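Local coordinates for uncharacterized protein BF1032 (Bacteroides fragilis, PDB 3NRH) that is of unknown function but belongs to the DUF5063 family and folds into a predominantly alpha-helical domain, at residues A[110-113]-A[114-118]. Residues are numbered along the deposited sequence; the frame is centred on the assembly and turned at random.
Sequences KNIS and EDLAD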
ATOM      1  N   LYS A 110      -4.790 -17.994   6.852  1.00 26.58           N
ATOM      2  CA  LYS A 110      -4.193 -17.736   5.549  1.00 25.62           C
ATOM      3  C   LYS A 110      -2.676 -17.801   5.654  1.00 24.34           C
ATOM      4  O   LYS A 110      -2.117 -17.786   6.751  1.00 23.48           O
ATOM      5  CB  LYS A 110      -4.606 -16.349   5.045  1.00 32.70           C
ATOM      6  CG  LYS A 110      -6.046 -16.242   4.565  1.00 36.03           C
ATOM      7  CD  LYS A 110      -6.239 -16.983   3.249  1.00 40.33           C
ATOM      8  CE  LYS A 110      -7.631 -16.764   2.679  1.00 46.26           C
ATOM      9  NZ  LYS A 110      -7.806 -17.454   1.368  1.00 58.03           N
ATOM     10  N   ASN A 111      -2.017 -17.877   4.504  1.00 22.21           N
ATOM     11  CA  ASN A 111      -0.564 -17.923   4.457  1.00 16.90           C
ATOM     12  C   ASN A 111      -0.055 -16.858   3.498  1.00 16.18           C
ATOM     13  O   ASN A 111      -0.510 -16.763   2.359  1.00 16.35           O
ATOM     14  CB  ASN A 111      -0.084 -19.301   3.994  1.00 21.78           C
ATOM     15  CG  ASN A 111      -0.308 -20.376   5.037  1.00 27.01           C
ATOM     16  OD1 ASN A 111       0.289 -20.347   6.113  1.00 30.75           O
ATOM     17  ND2 ASN A 111      -1.177 -21.326   4.727  1.00 33.07           N
ATOM     18  N   ILE A 112       0.881 -16.048   3.974  1.00 14.91           N
ATOM     19  CA  ILE A 112       1.462 -14.998   3.145  1.00 17.22           C
ATOM     20  C   ILE A 112       2.075 -15.614   1.884  1.00 12.41           C
ATOM     21  O   ILE A 112       1.917 -15.088   0.784  1.00 12.73           O
ATOM     22  CB  ILE A 112       2.560 -14.234   3.915  1.00 12.36           C
ATOM     23  CG1 ILE A 112       1.948 -13.524   5.129  1.00 17.04           C
ATOM     24  CG2 ILE A 112       3.243 -13.233   2.991  1.00 12.50           C
ATOM     25  CD1 ILE A 112       2.980 -12.888   6.065  1.00 15.46           C
ATOM     26  N   SER A 113       2.765 -16.738   2.045  1.00 10.78           N
ATOM     27  CA  SER A 113       3.402 -17.393   0.908  1.00 15.30           C
ATOM     28  C   SER A 113       2.418 -17.717  -0.216  1.00 15.19           C
ATOM     29  O   SER A 113       2.741 -17.552  -1.391  1.00 13.70           O
ATOM     30  CB  SER A 113       4.112 -18.672   1.368  1.00 16.37           C
ATOM     31  OG  SER A 113       3.197 -19.569   1.968  1.00 15.49           O
ATOM     32  N   GLU A 114       1.215 -18.167   0.138  1.00 12.91           N
ATOM     33  CA  GLU A 114       0.220 -18.500  -0.869  1.00 15.22           C
ATOM     34  C   GLU A 114      -0.300 -17.240  -1.544  1.00 14.51           C
ATOM     35  O   GLU A 114      -0.492 -17.222  -2.758  1.00 14.70           O
ATOM     36  CB  GLU A 114      -0.942 -19.280  -0.249  1.00 16.50           C
ATOM     37  CG  GLU A 114      -1.828 -19.949  -1.284  1.00 24.61           C
ATOM     38  CD  GLU A 114      -2.940 -20.771  -0.663  1.00 38.84           C
ATOM     39  OE1 GLU A 114      -2.664 -21.510   0.305  1.00 36.85           O
ATOM     40  OE2 GLU A 114      -4.085 -20.687  -1.154  1.00 33.80           O
ATOM     41  N   ASP A 115      -0.535 -16.191  -0.757  1.00 13.63           N
ATOM     42  CA  ASP A 115      -1.007 -14.921  -1.306  1.00 15.59           C
ATOM     43  C   ASP A 115       0.004 -14.386  -2.317  1.00 11.22           C
ATOM     44  O   ASP A 115      -0.361 -13.987  -3.428  1.00 11.02           O
ATOM     45  CB  ASP A 115      -1.176 -13.861  -0.210  1.00 19.08           C
ATOM     46  CG  ASP A 115      -2.370 -14.120   0.687  1.00 36.60           C
ATOM     47  OD1 ASP A 115      -3.484 -14.318   0.161  1.00 34.89           O
ATOM     48  OD2 ASP A 115      -2.195 -14.106   1.925  1.00 44.27           O
ATOM     49  N   LEU A 116       1.275 -14.361  -1.922  1.00  8.23           N
ATOM     50  CA  LEU A 116       2.321 -13.857  -2.803  1.00 10.03           C
ATOM     51  C   LEU A 116       2.448 -14.688  -4.074  1.00 12.18           C
ATOM     52  O   LEU A 116       2.589 -14.136  -5.164  1.00 11.11           O
ATOM     53  CB  LEU A 116       3.664 -13.800  -2.067  1.00  7.05           C
ATOM     54  CG  LEU A 116       3.722 -12.780  -0.927  1.00  9.85           C
ATOM     55  CD1 LEU A 116       5.060 -12.892  -0.195  1.00 13.36           C
ATOM     56  CD2 LEU A 116       3.531 -11.375  -1.486  1.00 14.48           C
ATOM     57  N   ALA A 117       2.391 -16.012  -3.941  1.00  9.96           N
ATOM     58  CA  ALA A 117       2.490 -16.878  -5.110  1.00 10.64           C
ATOM     59  C   ALA A 117       1.293 -16.643  -6.035  1.00 11.42           C
ATOM     60  O   ALA A 117       1.434 -16.656  -7.259  1.00 12.16           O
ATOM     61  CB  ALA A 117       2.561 -18.346  -4.677  1.00 12.21           C
ATOM     62  N   ASP A 118       0.116 -16.416  -5.451  1.00 12.98           N
ATOM     63  CA  ASP A 118      -1.083 -16.156  -6.249  1.00 15.93           C
ATOM     64  C   ASP A 118      -0.943 -14.855  -7.036  1.00 13.24           C
ATOM     65  O   ASP A 118      -1.269 -14.802  -8.220  1.00 11.76           O
ATOM     66  CB  ASP A 118      -2.333 -16.071  -5.363  1.00 13.82           C
ATOM     67  CG  ASP A 118      -2.808 -17.429  -4.886  1.00 23.08           C
ATOM     68  OD1 ASP A 118      -2.301 -18.457  -5.384  1.00 18.44           O
ATOM     69  OD2 ASP A 118      -3.703 -17.469  -4.013  1.00 21.79           O
TER
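Ile112 and Leu116 sit one helical turn apart and run alongside each other in the same direction. Their branches meet through methyl groups, Ile112 CG2 to Leu116 CD1 at 3.7 Å. In Ile112 this methyl is the branch anti to the backbone N, which brings it beside its own carbonyl carbon and forward along the helix to Leu116. Both side chains also touch Thr160 of helix 135-169. In the backbone, Leu116 N donates to Ile112 O over 2.9 Å, almost straight at 173°. Asp115 N reaches back to Asn111 O at 3.2 Å, while Glu114 N makes a weak bond to the same oxygen. Asp115 CG stands beside its own backbone N (chi1 -72°). This turns the carboxylate back toward the start of the helix, and OD2 is hydrogen-bonded to Tyr93 OH of the neighbouring strand 92-94. Ser113 faces another way, with OG hydrogen-bonded to Asp91 and its side chain against Ala84 of helix 73-87. Its carbonyl O accepts from Ala117 N at 3.0 Å. Asn111 occupies the N-cap position. The arrangement is the first turn of an alpha-helix, 112-131, starting directly from one strand of a two-stranded antiparallel sheet.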